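Extracellular ligand-binding receptor (Desulfitobacterium hafniense, PDB 4Q6B) binds leucine and probably serves as the extracellular substrate-binding component of an amino-acid ABC transporter. Local coordinates at residues Q132-L137 / N160-Y165; H142-I147 / T172-F177; N178-L183 / T212-D217; F196-I201 / V221-P226. One frame throughout, in Å; residues are numbered along the deposited sequence.

Contact 1 (Q132-L137 / N160-Y165); sequences QLAIYL and NAFEDY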
loop_
_atom_site.group_PDB
_atom_site.type_symbol
_atom_site.label_atom_id
_atom_site.label_comp_id
_atom_site.label_asym_id
_atom_site.label_seq_id
_atom_site.Cartn_x
_atom_site.Cartn_y
_atom_site.Cartn_z
ATOM N N GLN A 132 12.066 -0.202 -7.360
ATOM C CA GLN A 132 13.045 0.168 -6.341
ATOM C C GLN A 132 13.711 -1.063 -5.804
ATOM O O GLN A 132 14.895 -1.005 -5.457
ATOM C CB GLN A 132 12.364 0.909 -5.179
ATOM C CG GLN A 132 11.700 2.162 -5.604
ATOM C CD GLN A 132 12.681 3.283 -5.750
ATOM O OE1 GLN A 132 13.845 3.162 -5.356
ATOM N NE2 GLN A 132 12.226 4.389 -6.319
ATOM N N LEU A 133 12.953 -2.172 -5.702
ATOM C CA LEU A 133 13.570 -3.433 -5.232
ATOM C C LEU A 133 14.635 -3.924 -6.195
ATOM O O LEU A 133 15.716 -4.388 -5.744
ATOM C CB LEU A 133 12.547 -4.563 -4.983
ATOM C CG LEU A 133 11.707 -4.410 -3.726
ATOM C CD1 LEU A 133 10.505 -5.346 -3.847
ATOM C CD2 LEU A 133 12.534 -4.710 -2.473
ATOM N N ALA A 134 14.390 -3.781 -7.498
ATOM C CA ALA A 134 15.385 -4.265 -8.464
ATOM C C ALA A 134 16.668 -3.455 -8.375
ATOM O O ALA A 134 17.789 -4.004 -8.439
ATOM C CB ALA A 134 14.846 -4.232 -9.884
ATOM N N ILE A 135 16.511 -2.149 -8.219
ATOM C CA ILE A 135 17.683 -1.268 -8.098
ATOM C C ILE A 135 18.529 -1.636 -6.893
ATOM O O ILE A 135 19.743 -1.713 -6.993
ATOM C CB ILE A 135 17.270 0.215 -8.062
ATOM C CG1 ILE A 135 16.841 0.595 -9.486
ATOM C CG2 ILE A 135 18.452 1.105 -7.583
ATOM C CD1 ILE A 135 16.185 1.922 -9.600
ATOM N N TYR A 136 17.885 -1.849 -5.766
ATOM C CA TYR A 136 18.585 -2.158 -4.525
ATOM C C TYR A 136 19.262 -3.513 -4.641
ATOM O O TYR A 136 20.434 -3.678 -4.262
ATOM C CB TYR A 136 17.597 -2.163 -3.353
ATOM C CG TYR A 136 18.279 -2.552 -2.057
ATOM C CD1 TYR A 136 19.110 -1.663 -1.395
ATOM C CD2 TYR A 136 18.103 -3.832 -1.516
ATOM C CE1 TYR A 136 19.732 -2.029 -0.207
ATOM C CE2 TYR A 136 18.720 -4.195 -0.342
ATOM C CZ TYR A 136 19.524 -3.297 0.304
ATOM O OH TYR A 136 20.154 -3.690 1.471
ATOM N N LEU A 137 18.519 -4.495 -5.157
ATOM C CA LEU A 137 19.049 -5.867 -5.186
ATOM C C LEU A 137 20.250 -5.951 -6.112
ATOM O O LEU A 137 21.252 -6.623 -5.804
ATOM C CB LEU A 137 17.961 -6.853 -5.600
ATOM C CG LEU A 137 16.892 -7.028 -4.504
ATOM C CD1 LEU A 137 15.714 -7.788 -5.137
ATOM C CD2 LEU A 137 17.467 -7.784 -3.282
ATOM N N ASN A 160 5.812 -9.999 -13.401
ATOM C CA ASN A 160 6.279 -9.460 -14.677
ATOM C C ASN A 160 6.960 -8.094 -14.515
ATOM O O ASN A 160 7.972 -7.844 -15.171
ATOM C CB ASN A 160 5.151 -9.354 -15.697
ATOM C CG ASN A 160 4.654 -10.703 -16.140
ATOM O OD1 ASN A 160 5.353 -11.707 -16.018
ATOM N ND2 ASN A 160 3.438 -10.736 -16.658
ATOM N N ALA A 161 6.383 -7.225 -13.683
ATOM C CA ALA A 161 7.066 -5.960 -13.312
ATOM C C ALA A 161 8.467 -6.182 -12.728
ATOM O O ALA A 161 9.462 -5.558 -13.154
ATOM C CB ALA A 161 6.213 -5.127 -12.345
ATOM N N PHE A 162 8.571 -7.065 -11.743
ATOM C CA PHE A 162 9.875 -7.326 -11.160
ATOM C C PHE A 162 10.862 -7.917 -12.184
ATOM O O PHE A 162 12.033 -7.489 -12.259
ATOM C CB PHE A 162 9.808 -8.197 -9.901
ATOM C CG PHE A 162 11.158 -8.397 -9.271
ATOM C CD1 PHE A 162 11.734 -7.403 -8.495
ATOM C CD2 PHE A 162 11.896 -9.554 -9.524
ATOM C CE1 PHE A 162 13.002 -7.575 -7.950
ATOM C CE2 PHE A 162 13.181 -9.747 -9.003
ATOM C CZ PHE A 162 13.734 -8.748 -8.202
ATOM N N GLU A 163 10.405 -8.886 -12.967
ATOM C CA GLU A 163 11.286 -9.492 -13.978
ATOM C C GLU A 163 11.817 -8.432 -14.966
ATOM O O GLU A 163 12.995 -8.410 -15.314
ATOM C CB GLU A 163 10.533 -10.628 -14.720
ATOM C CG GLU A 163 11.317 -11.171 -15.912
ATOM C CD GLU A 163 11.097 -12.668 -16.161
ATOM O OE1 GLU A 163 10.072 -13.224 -15.701
ATOM O OE2 GLU A 163 11.973 -13.287 -16.814
ATOM N N ASP A 164 10.940 -7.534 -15.413
ATOM C CA ASP A 164 11.327 -6.502 -16.377
ATOM C C ASP A 164 12.318 -5.516 -15.766
ATOM O O ASP A 164 13.348 -5.199 -16.362
ATOM C CB ASP A 164 10.101 -5.768 -16.903
ATOM C CG ASP A 164 9.209 -6.673 -17.753
ATOM O OD1 ASP A 164 8.056 -6.292 -18.026
ATOM O OD2 ASP A 164 9.653 -7.789 -18.122
ATOM N N TYR A 165 12.050 -5.054 -14.551
ATOM C CA TYR A 165 13.032 -4.141 -13.950
ATOM C C TYR A 165 14.336 -4.849 -13.576
ATOM O O TYR A 165 15.432 -4.274 -13.718
ATOM C CB TYR A 165 12.437 -3.430 -12.745
ATOM C CG TYR A 165 11.458 -2.387 -13.140
ATOM C CD1 TYR A 165 11.852 -1.278 -13.898
ATOM C CD2 TYR A 165 10.129 -2.471 -12.747
ATOM C CE1 TYR A 165 10.930 -0.302 -14.250
ATOM C CE2 TYR A 165 9.208 -1.504 -13.094
ATOM C CZ TYR A 165 9.605 -0.427 -13.844
ATOM O OH TYR A 165 8.696 0.548 -14.207
#
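Phe162 holds CG anti to its backbone N (chi1 -177°), while Leu137 holds CG anti to its carbonyl carbon (chi1 -70°), and the two side chains cross at about a right angle. The leucine meets the rim of the ring: Leu137 CD1 lies 3.8 Å from Phe162 CZ, near the ring plane. Leu133 CB reaches the same edge, 4.3 Å from Phe162 CE1. Beside the ring the helices meet through a small residue, with Ala134 CB 3.8 Å from Tyr165 CB. That pair also holds the nearest CA atoms of the two segments, 6.0 Å from Ala134 CA to Tyr165 CA. The phenol of Tyr165 leads away and its OH bonds Gln127. Over the short segments the axes come within 9.1 Å at a crossing angle of -40°. Phe162 also stacks on Phe202 and, like Leu137, touches Met145 of the sheet, as expected for neighbouring helices layered on one face of the central sheet in an alpha/beta domain of a periplasmic binding protein.

Contact 2 (H142-I147 / T172-F177); sequences HERMVI and TIVDRF. With CA (calcium ion), chain E.
Residues Arg144-Ile147 and Thr172-Phe177 are paired parallel strands of a beta-alpha-beta crossover, and the second is an outermost strand of its sheet. Thr172 N donates to Glu143 O at 2.8 Å, and Val174 N to Met145 O at 2.9 Å. The next bond runs from Ile147 N to Asp175 O, 3.0 Å; Met145 thus pairs with Ile173 but Ile147 with Arg176, so strand 172-177 carries one extra residue, a beta bulge at Val174. Val174 CG1, anti to its own carbonyl carbon (chi1 -60°), lies over one face of the Arg144 guanidinium, offset toward the rim and 3.6 Å from Arg144 NH1, a nitrogen that also bonds Phe196 O. Beyond the bulge, Asp175 OD1 (2.4 Å) and Arg176 O (2.3 Å) bind the calcium ion, with four waters close by and a fifth farther off. One of the close waters donates to Asp175 OD2 and another accepts from Arg176 N, which ties the shell back to the strand. Ile147 and Ile173 meet through their CD1 atoms at 3.9 Å, whereas Val146 CG1 touches the edge of the Phe177 ring, 3.6 Å from Phe177 CE1. Helix 153-168, through Phe162, covers the face bearing selenomethionine Met145 and Ile147; helix 183-195, through Trp193, covers the face bearing Val146, and strand 200-204 flanks strand 144-149 on its other side.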
loop_
_atom_site.group_PDB
_atom_site.type_symbol
_atom_site.label_atom_id
_atom_site.label_comp_id
_atom_site.label_asym_id
_atom_site.label_seq_id
_atom_site.Cartn_x
_atom_site.Cartn_y
_atom_site.Cartn_z
ATOM N N HIS A 142 23.042 -9.039 -6.458
ATOM C CA HIS A 142 22.238 -10.102 -7.027
ATOM C C HIS A 142 22.377 -10.160 -8.530
ATOM O O HIS A 142 22.407 -9.136 -9.185
ATOM C CB HIS A 142 20.787 -9.956 -6.623
ATOM C CG HIS A 142 20.569 -10.208 -5.174
ATOM N ND1 HIS A 142 20.239 -11.448 -4.682
ATOM C CD2 HIS A 142 20.701 -9.399 -4.103
ATOM C CE1 HIS A 142 20.150 -11.382 -3.368
ATOM N NE2 HIS A 142 20.415 -10.147 -2.992
ATOM N N GLU A 143 22.468 -11.374 -9.059
ATOM C CA GLU A 143 22.583 -11.577 -10.503
ATOM C C GLU A 143 21.633 -12.614 -11.086
ATOM O O GLU A 143 21.312 -12.551 -12.278
ATOM C CB GLU A 143 24.016 -11.998 -10.879
ATOM C CG GLU A 143 25.066 -11.019 -10.365
ATOM C CD GLU A 143 26.396 -11.111 -11.083
ATOM O OE1 GLU A 143 26.616 -12.070 -11.835
ATOM O OE2 GLU A 143 27.218 -10.195 -10.888
ATOM N N ARG A 144 21.284 -13.645 -10.297
ATOM C CA ARG A 144 20.490 -14.792 -10.778
ATOM C C ARG A 144 19.409 -15.077 -9.730
ATOM O O ARG A 144 19.728 -15.500 -8.634
ATOM C CB ARG A 144 21.377 -16.029 -10.946
ATOM C CG ARG A 144 22.609 -15.810 -11.841
ATOM C CD ARG A 144 23.192 -17.091 -12.478
ATOM N NE ARG A 144 22.949 -16.985 -13.921
ATOM C CZ ARG A 144 22.521 -17.951 -14.730
ATOM N NH1 ARG A 144 22.316 -19.193 -14.288
ATOM N NH2 ARG A 144 22.316 -17.670 -16.012
HETATM N N MSE A 145 18.140 -14.807 -10.034
HETATM C CA MSE A 145 17.118 -14.898 -8.994
HETATM C C MSE A 145 15.960 -15.805 -9.436
HETATM O O MSE A 145 15.769 -16.097 -10.638
HETATM C CB MSE A 145 16.598 -13.497 -8.619
HETATM C CG MSE A 145 17.654 -12.656 -7.862
HETATM SE SE MSE A 145 16.897 -11.002 -7.303
HETATM C CE MSE A 145 15.620 -11.691 -5.964
ATOM N N VAL A 146 15.171 -16.243 -8.455
ATOM C CA VAL A 146 13.967 -17.061 -8.705
ATOM C C VAL A 146 12.728 -16.263 -8.305
ATOM O O VAL A 146 12.781 -15.496 -7.361
ATOM C CB VAL A 146 14.009 -18.390 -7.892
ATOM C CG1 VAL A 146 12.651 -19.126 -7.889
ATOM C CG2 VAL A 146 15.067 -19.357 -8.475
ATOM N N ILE A 147 11.610 -16.425 -9.010
ATOM C CA ILE A 147 10.382 -15.719 -8.630
ATOM C C ILE A 147 9.328 -16.766 -8.277
ATOM O O ILE A 147 9.012 -17.638 -9.097
ATOM C CB ILE A 147 9.839 -14.813 -9.767
ATOM C CG1 ILE A 147 10.807 -13.654 -10.063
ATOM C CG2 ILE A 147 8.456 -14.197 -9.391
ATOM C CD1 ILE A 147 10.358 -12.852 -11.295
ATOM N N THR A 172 19.216 -11.890 -14.035
ATOM C CA THR A 172 18.548 -12.906 -14.825
ATOM C C THR A 172 17.587 -13.642 -13.907
ATOM O O THR A 172 17.955 -13.965 -12.770
ATOM C CB THR A 172 19.597 -13.912 -15.326
ATOM O OG1 THR A 172 20.557 -13.222 -16.136
ATOM C CG2 THR A 172 18.958 -15.019 -16.146
ATOM N N ILE A 173 16.381 -13.912 -14.391
ATOM C CA ILE A 173 15.445 -14.747 -13.672
ATOM C C ILE A 173 15.673 -16.172 -14.151
ATOM O O ILE A 173 15.339 -16.510 -15.288
ATOM C CB ILE A 173 13.984 -14.317 -13.912
ATOM C CG1 ILE A 173 13.768 -12.854 -13.454
ATOM C CG2 ILE A 173 13.011 -15.267 -13.186
ATOM C CD1 ILE A 173 14.152 -12.596 -11.947
ATOM N N VAL A 174 16.261 -17.012 -13.300
ATOM C CA VAL A 174 16.633 -18.351 -13.728
ATOM C C VAL A 174 15.481 -19.357 -13.585
ATOM O O VAL A 174 15.508 -20.414 -14.193
ATOM C CB VAL A 174 17.896 -18.867 -12.988
ATOM C CG1 VAL A 174 19.086 -17.936 -13.259
ATOM C CG2 VAL A 174 17.621 -19.025 -11.482
ATOM N N ASP A 175 14.465 -19.027 -12.783
ATOM C CA ASP A 175 13.282 -19.893 -12.734
ATOM C C ASP A 175 12.129 -19.091 -12.166
ATOM O O ASP A 175 12.329 -18.225 -11.344
ATOM C CB ASP A 175 13.536 -21.133 -11.861
ATOM C CG ASP A 175 12.432 -22.197 -11.976
ATOM O OD1 ASP A 175 11.720 -22.278 -13.027
ATOM O OD2 ASP A 175 12.310 -23.004 -11.006
ATOM N N ARG A 176 10.921 -19.365 -12.629
ATOM C CA ARG A 176 9.735 -18.828 -11.974
ATOM C C ARG A 176 8.819 -20.023 -11.737
ATOM O O ARG A 176 8.837 -21.028 -12.509
ATOM C CB ARG A 176 9.050 -17.732 -12.831
ATOM C CG ARG A 176 8.289 -18.276 -14.010
ATOM C CD ARG A 176 7.253 -17.268 -14.495
ATOM N NE ARG A 176 7.823 -15.940 -14.694
ATOM C CZ ARG A 176 7.091 -14.836 -14.855
ATOM N NH1 ARG A 176 7.682 -13.655 -15.036
ATOM N NH2 ARG A 176 5.767 -14.908 -14.825
ATOM N N PHE A 177 8.089 -20.005 -10.624
ATOM C CA PHE A 177 7.208 -21.137 -10.266
ATOM C C PHE A 177 6.039 -20.649 -9.419
ATOM O O PHE A 177 6.119 -19.576 -8.796
ATOM C CB PHE A 177 7.975 -22.274 -9.561
ATOM C CG PHE A 177 8.383 -21.965 -8.116
ATOM C CD1 PHE A 177 9.296 -20.947 -7.814
ATOM C CD2 PHE A 177 7.844 -22.700 -7.046
ATOM C CE1 PHE A 177 9.690 -20.688 -6.476
ATOM C CE2 PHE A 177 8.240 -22.439 -5.710
ATOM C CZ PHE A 177 9.144 -21.418 -5.428
HETATM CA CA CA E . 9.481 -22.896 -13.756
HETATM O O HOH W 1 22.792 -12.200 -14.647
HETATM O O HOH W 2 9.878 -24.344 -11.918
HETATM O O HOH W 3 10.335 -21.093 -15.139
HETATM O O HOH W 4 7.048 -24.213 -13.410
HETATM O O HOH W 5 7.727 -22.409 -15.086
HETATM O O HOH W 6 10.670 -24.194 -14.992
#

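Contact 3 (N178-L183 / T212-D217); sequences NYYGNL and TEFLVD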
loop_
_atom_site.group_PDB
_atom_site.type_symbol
_atom_site.label_atom_id
_atom_site.label_comp_id
_atom_site.label_asym_id
_atom_site.label_seq_id
_atom_site.Cartn_x
_atom_site.Cartn_y
_atom_site.Cartn_z
ATOM N N ASN A 178 4.941 -21.407 -9.420
ATOM C CA ASN A 178 3.747 -20.974 -8.689
ATOM C C ASN A 178 3.122 -22.027 -7.782
ATOM O O ASN A 178 2.093 -21.782 -7.112
ATOM C CB ASN A 178 2.722 -20.441 -9.661
ATOM C CG ASN A 178 2.239 -21.504 -10.641
ATOM O OD1 ASN A 178 2.603 -21.487 -11.813
ATOM N ND2 ASN A 178 1.415 -22.416 -10.169
ATOM N N TYR A 179 3.726 -23.214 -7.768
ATOM C CA TYR A 179 3.210 -24.307 -6.951
ATOM C C TYR A 179 4.314 -25.289 -6.616
ATOM O O TYR A 179 5.141 -25.592 -7.480
ATOM C CB TYR A 179 2.098 -25.058 -7.683
ATOM C CG TYR A 179 1.453 -26.162 -6.856
ATOM C CD1 TYR A 179 0.591 -25.851 -5.824
ATOM C CD2 TYR A 179 1.707 -27.525 -7.102
ATOM C CE1 TYR A 179 -0.006 -26.823 -5.052
ATOM C CE2 TYR A 179 1.108 -28.508 -6.328
ATOM C CZ TYR A 179 0.268 -28.156 -5.305
ATOM O OH TYR A 179 -0.346 -29.109 -4.540
ATOM N N TYR A 180 4.292 -25.804 -5.381
ATOM C CA TYR A 180 5.041 -27.010 -5.015
ATOM C C TYR A 180 4.151 -27.861 -4.114
ATOM O O TYR A 180 3.397 -27.303 -3.311
ATOM C CB TYR A 180 6.376 -26.645 -4.326
ATOM C CG TYR A 180 6.233 -25.875 -3.041
ATOM C CD1 TYR A 180 5.982 -24.510 -3.042
ATOM C CD2 TYR A 180 6.360 -26.508 -1.826
ATOM C CE1 TYR A 180 5.846 -23.819 -1.858
ATOM C CE2 TYR A 180 6.214 -25.825 -0.644
ATOM C CZ TYR A 180 5.951 -24.493 -0.669
ATOM O OH TYR A 180 5.799 -23.847 0.521
ATOM N N GLY A 181 4.216 -29.189 -4.251
ATOM C CA GLY A 181 3.296 -30.067 -3.551
ATOM C C GLY A 181 3.655 -30.461 -2.130
ATOM O O GLY A 181 2.764 -30.768 -1.337
ATOM N N ASN A 182 4.949 -30.521 -1.819
ATOM C CA ASN A 182 5.408 -30.943 -0.490
ATOM C C ASN A 182 6.856 -30.525 -0.317
ATOM O O ASN A 182 7.450 -29.941 -1.229
ATOM C CB ASN A 182 5.176 -32.448 -0.174
ATOM C CG ASN A 182 5.874 -33.382 -1.136
ATOM O OD1 ASN A 182 6.697 -32.966 -1.964
ATOM N ND2 ASN A 182 5.549 -34.669 -1.029
ATOM N N LEU A 183 7.429 -30.781 0.848
ATOM C CA LEU A 183 8.781 -30.293 1.119
ATOM C C LEU A 183 9.851 -31.004 0.261
ATOM O O LEU A 183 10.826 -30.385 -0.168
ATOM C CB LEU A 183 9.103 -30.441 2.605
ATOM C CG LEU A 183 8.478 -29.414 3.542
ATOM C CD1 LEU A 183 8.933 -29.683 4.991
ATOM C CD2 LEU A 183 8.882 -28.015 3.105
ATOM N N THR A 212 3.466 -16.790 3.581
ATOM C CA THR A 212 4.091 -17.130 4.854
ATOM C C THR A 212 4.414 -18.622 4.924
ATOM O O THR A 212 5.476 -19.018 5.450
ATOM C CB THR A 212 3.196 -16.731 6.030
ATOM O OG1 THR A 212 1.883 -17.261 5.828
ATOM C CG2 THR A 212 3.099 -15.231 6.115
ATOM N N GLU A 213 3.509 -19.449 4.393
ATOM C CA GLU A 213 3.754 -20.881 4.275
ATOM C C GLU A 213 5.057 -21.177 3.541
ATOM O O GLU A 213 5.800 -22.071 3.954
ATOM C CB GLU A 213 2.619 -21.606 3.548
ATOM C CG GLU A 213 1.352 -21.793 4.356
ATOM C CD GLU A 213 0.413 -20.606 4.168
ATOM O OE1 GLU A 213 0.857 -19.596 3.559
ATOM O OE2 GLU A 213 -0.760 -20.681 4.616
ATOM N N PHE A 214 5.316 -20.461 2.444
ATOM C CA PHE A 214 6.554 -20.681 1.703
ATOM C C PHE A 214 7.773 -20.308 2.552
ATOM O O PHE A 214 8.778 -21.012 2.568
ATOM C CB PHE A 214 6.581 -19.859 0.414
ATOM C CG PHE A 214 7.906 -19.912 -0.297
ATOM C CD1 PHE A 214 8.324 -21.091 -0.914
ATOM C CD2 PHE A 214 8.741 -18.801 -0.339
ATOM C CE1 PHE A 214 9.554 -21.163 -1.559
ATOM C CE2 PHE A 214 9.980 -18.864 -0.988
ATOM C CZ PHE A 214 10.389 -20.060 -1.595
ATOM N N LEU A 215 7.674 -19.199 3.270
ATOM C CA LEU A 215 8.772 -18.728 4.112
ATOM C C LEU A 215 9.165 -19.813 5.115
ATOM O O LEU A 215 10.345 -20.202 5.246
ATOM C CB LEU A 215 8.297 -17.463 4.822
ATOM C CG LEU A 215 9.173 -16.688 5.786
ATOM C CD1 LEU A 215 10.421 -16.285 5.083
ATOM C CD2 LEU A 215 8.407 -15.445 6.215
ATOM N N VAL A 216 8.158 -20.351 5.789
ATOM C CA VAL A 216 8.363 -21.408 6.758
ATOM C C VAL A 216 8.918 -22.663 6.084
ATOM O O VAL A 216 9.856 -23.304 6.602
ATOM C CB VAL A 216 7.040 -21.721 7.479
ATOM C CG1 VAL A 216 7.145 -22.980 8.287
ATOM C CG2 VAL A 216 6.674 -20.529 8.373
ATOM N N ASP A 217 8.345 -23.023 4.933
ATOM C CA ASP A 217 8.810 -24.227 4.247
ATOM C C ASP A 217 10.268 -24.060 3.759
ATOM O O ASP A 217 11.049 -25.022 3.828
ATOM C CB ASP A 217 7.925 -24.586 3.051
ATOM C CG ASP A 217 6.585 -25.149 3.454
ATOM O OD1 ASP A 217 6.416 -25.568 4.615
ATOM O OD2 ASP A 217 5.688 -25.179 2.593
#
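Tyr180 reaches from the loop that joins strand 172-177 to helix 183-195 and ties it to Asp217 on helix 207-221, a loop-to-helix contact at the surface of the alpha/beta domain. The tight part surrounds the end of the phenol. The bond from CA to CB of Tyr180 points to the helix, and chi1 (61°) sets CG between the backbone N and the carbonyl carbon; Tyr180 CE1 meets the edge of the Phe214 ring, 3.8 Å from Phe214 CD1. Phe214 is buried, backed by Ile201 and Ile203 of the sheet. A phenylalanine in place of Tyr180 would probably leave the Asp217 carboxylate without its hydroxyl mate. The looser part is exposed: Leu183, which follows the N-cap residue Asn182, lays its CD2 methyl against Asp217, 3.6 Å from Asp217 CB. Both parts thus converge on one aspartate, whose carboxylate plane stands 83° from the tyrosine ring. Asp217 OD2 lies in the plane of that ring and accepts a very short hydrogen bond from Tyr180 OH, 2.5 Å.

Contact 4 (F196-I201 / V221-P226); sequences FGMDGI and VGIEVP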
loop_
_atom_site.group_PDB
_atom_site.type_symbol
_atom_site.label_atom_id
_atom_site.label_comp_id
_atom_site.label_asym_id
_atom_site.label_seq_id
_atom_site.Cartn_x
_atom_site.Cartn_y
_atom_site.Cartn_z
ATOM N N PHE A 196 21.641 -23.621 -11.094
ATOM C CA PHE A 196 21.495 -22.402 -11.887
ATOM C C PHE A 196 22.194 -21.234 -11.236
ATOM O O PHE A 196 22.188 -20.134 -11.776
ATOM C CB PHE A 196 20.022 -21.963 -12.015
ATOM C CG PHE A 196 19.176 -22.834 -12.883
ATOM C CD1 PHE A 196 19.728 -23.599 -13.903
ATOM C CD2 PHE A 196 17.811 -22.894 -12.668
ATOM C CE1 PHE A 196 18.929 -24.400 -14.690
ATOM C CE2 PHE A 196 17.010 -23.698 -13.456
ATOM C CZ PHE A 196 17.577 -24.444 -14.465
ATOM N N GLY A 197 22.729 -21.426 -10.041
ATOM C CA GLY A 197 23.478 -20.357 -9.408
ATOM C C GLY A 197 22.618 -19.319 -8.728
ATOM O O GLY A 197 23.021 -18.164 -8.626
HETATM N N MSE A 198 21.451 -19.738 -8.238
HETATM C CA MSE A 198 20.526 -18.826 -7.588
HETATM C C MSE A 198 21.120 -18.069 -6.436
HETATM O O MSE A 198 21.811 -18.653 -5.604
HETATM C CB MSE A 198 19.298 -19.576 -7.038
HETATM C CG MSE A 198 18.393 -18.693 -6.167
HETATM SE SE MSE A 198 16.939 -19.785 -5.352
HETATM C CE MSE A 198 18.008 -20.865 -4.114
ATOM N N ASP A 199 20.813 -16.763 -6.354
ATOM C CA ASP A 199 21.303 -15.971 -5.217
ATOM C C ASP A 199 20.219 -15.222 -4.463
ATOM O O ASP A 199 20.510 -14.465 -3.536
ATOM C CB ASP A 199 22.441 -15.018 -5.642
ATOM C CG ASP A 199 22.035 -14.049 -6.731
ATOM O OD1 ASP A 199 22.889 -13.772 -7.624
ATOM O OD2 ASP A 199 20.900 -13.515 -6.708
ATOM N N GLY A 200 18.964 -15.411 -4.849
ATOM C CA GLY A 200 17.874 -14.760 -4.140
ATOM C C GLY A 200 16.548 -15.193 -4.700
ATOM O O GLY A 200 16.468 -15.628 -5.860
ATOM N N ILE A 201 15.502 -15.042 -3.893
ATOM C CA ILE A 201 14.124 -15.324 -4.311
ATOM C C ILE A 201 13.231 -14.117 -4.084
ATOM O O ILE A 201 13.196 -13.556 -2.960
ATOM C CB ILE A 201 13.538 -16.523 -3.539
ATOM C CG1 ILE A 201 14.368 -17.753 -3.809
ATOM C CG2 ILE A 201 12.104 -16.808 -3.994
ATOM C CD1 ILE A 201 14.109 -18.944 -2.832
ATOM N N VAL A 221 13.547 -26.524 4.598
ATOM C CA VAL A 221 14.331 -27.222 3.570
ATOM C C VAL A 221 15.797 -26.729 3.594
ATOM O O VAL A 221 16.715 -27.401 3.099
ATOM C CB VAL A 221 13.633 -27.023 2.197
ATOM C CG1 VAL A 221 14.582 -27.164 1.024
ATOM C CG2 VAL A 221 12.478 -27.997 2.073
ATOM N N GLY A 222 16.009 -25.575 4.220
ATOM C CA GLY A 222 17.352 -25.049 4.423
ATOM C C GLY A 222 17.774 -24.044 3.371
ATOM O O GLY A 222 18.968 -23.829 3.148
ATOM N N ILE A 223 16.804 -23.392 2.736
ATOM C CA ILE A 223 17.139 -22.437 1.704
ATOM C C ILE A 223 17.853 -21.237 2.316
ATOM O O ILE A 223 17.352 -20.602 3.260
ATOM C CB ILE A 223 15.878 -22.011 0.924
ATOM C CG1 ILE A 223 15.334 -23.225 0.168
ATOM C CG2 ILE A 223 16.190 -20.846 -0.006
ATOM C CD1 ILE A 223 14.134 -22.935 -0.680
ATOM N N GLU A 224 19.042 -20.935 1.796
ATOM C CA GLU A 224 19.938 -20.013 2.490
ATOM C C GLU A 224 19.832 -18.574 1.953
ATOM O O GLU A 224 20.132 -17.595 2.661
ATOM C CB GLU A 224 21.384 -20.546 2.377
ATOM C CG GLU A 224 22.406 -19.836 3.250
ATOM C CD GLU A 224 22.357 -20.312 4.696
ATOM O OE1 GLU A 224 22.114 -19.461 5.595
ATOM O OE2 GLU A 224 22.549 -21.535 4.929
ATOM N N VAL A 225 19.375 -18.444 0.707
ATOM C CA VAL A 225 19.491 -17.182 -0.008
ATOM C C VAL A 225 18.498 -16.127 0.459
ATOM O O VAL A 225 17.485 -16.473 1.070
ATOM C CB VAL A 225 19.285 -17.402 -1.505
ATOM C CG1 VAL A 225 20.298 -18.480 -1.988
ATOM C CG2 VAL A 225 17.856 -17.861 -1.788
ATOM N N PRO A 226 18.810 -14.835 0.220
ATOM C CA PRO A 226 17.867 -13.798 0.658
ATOM C C PRO A 226 16.485 -13.941 0.063
ATOM O O PRO A 226 16.347 -14.310 -1.104
ATOM C CB PRO A 226 18.488 -12.520 0.105
ATOM C CG PRO A 226 19.986 -12.777 0.230
ATOM C CD PRO A 226 20.121 -14.255 -0.158
#
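Val225 points into segment 196-201, and each atom of its side chain finds a partner there. Its CB stands 3.8 Å from Asp199 O. CG1, anti to the valine's carbonyl carbon (chi1 -55°), approaches the first segment at Met198 O, 3.9 Å away, and at the selenomethionine methyl. CG2 gathers the rest: it is 3.8 Å from Met198 CE, 3.9 Å from Gly200 CA and 4.0 Å from Ile201 CG1. Met198 and Ile201 both cross the valine at about a right angle. Ile201 CD1 extends the apolar patch to Ile223 CG2, also at 4.0 Å. An alanine here would probably open a gap beside Met198 CE and leave that methyl freer to turn. Next along the chain, Pro226 O accepts a nearly straight bond from Ile201 N, 3.0 Å with an N-H...O angle of 168°, while Pro226 CD packs against Asp199 O. Strand 200-204, helix 207-221 and strand 227-229 form a parallel beta-alpha-beta unit, and the contact lies where its two strands begin. The chemistry is apolar side-chain packing plus one backbone bond, which suggests that side-chain fit holds the loop before strand 227-229 while the backbone hydrogen bond sets its pairing with strand 200-204.

In the fold
The four contacts lie in one lobe and meet around the 144-149 strand and its neighbours. Contacts 1 and 2, centres about 11 Å apart, share a salt bridge from Arg176 NH1 to Glu163 OE1, 2.5 Å, linking helix 153-168 to a residue whose carbonyl binds calcium. Contact 4 lies about 10 Å from contact 2, centre to centre, on the adjacent strand, joined by a probable hydrogen bond from Asp199 N to Arg144 O, 2.8 Å. Contact 3 is linked to contact 2 by Phe177 CZ and Phe214 CE1, 3.9 Å apart, and to contact 4 by Phe214 CZ and Ile201 CD1, 4.1 Å. No leucine-pocket residue lies in these segments: the side chains of Leu133 and Glu213 are about 13 and 14 Å from the ligand.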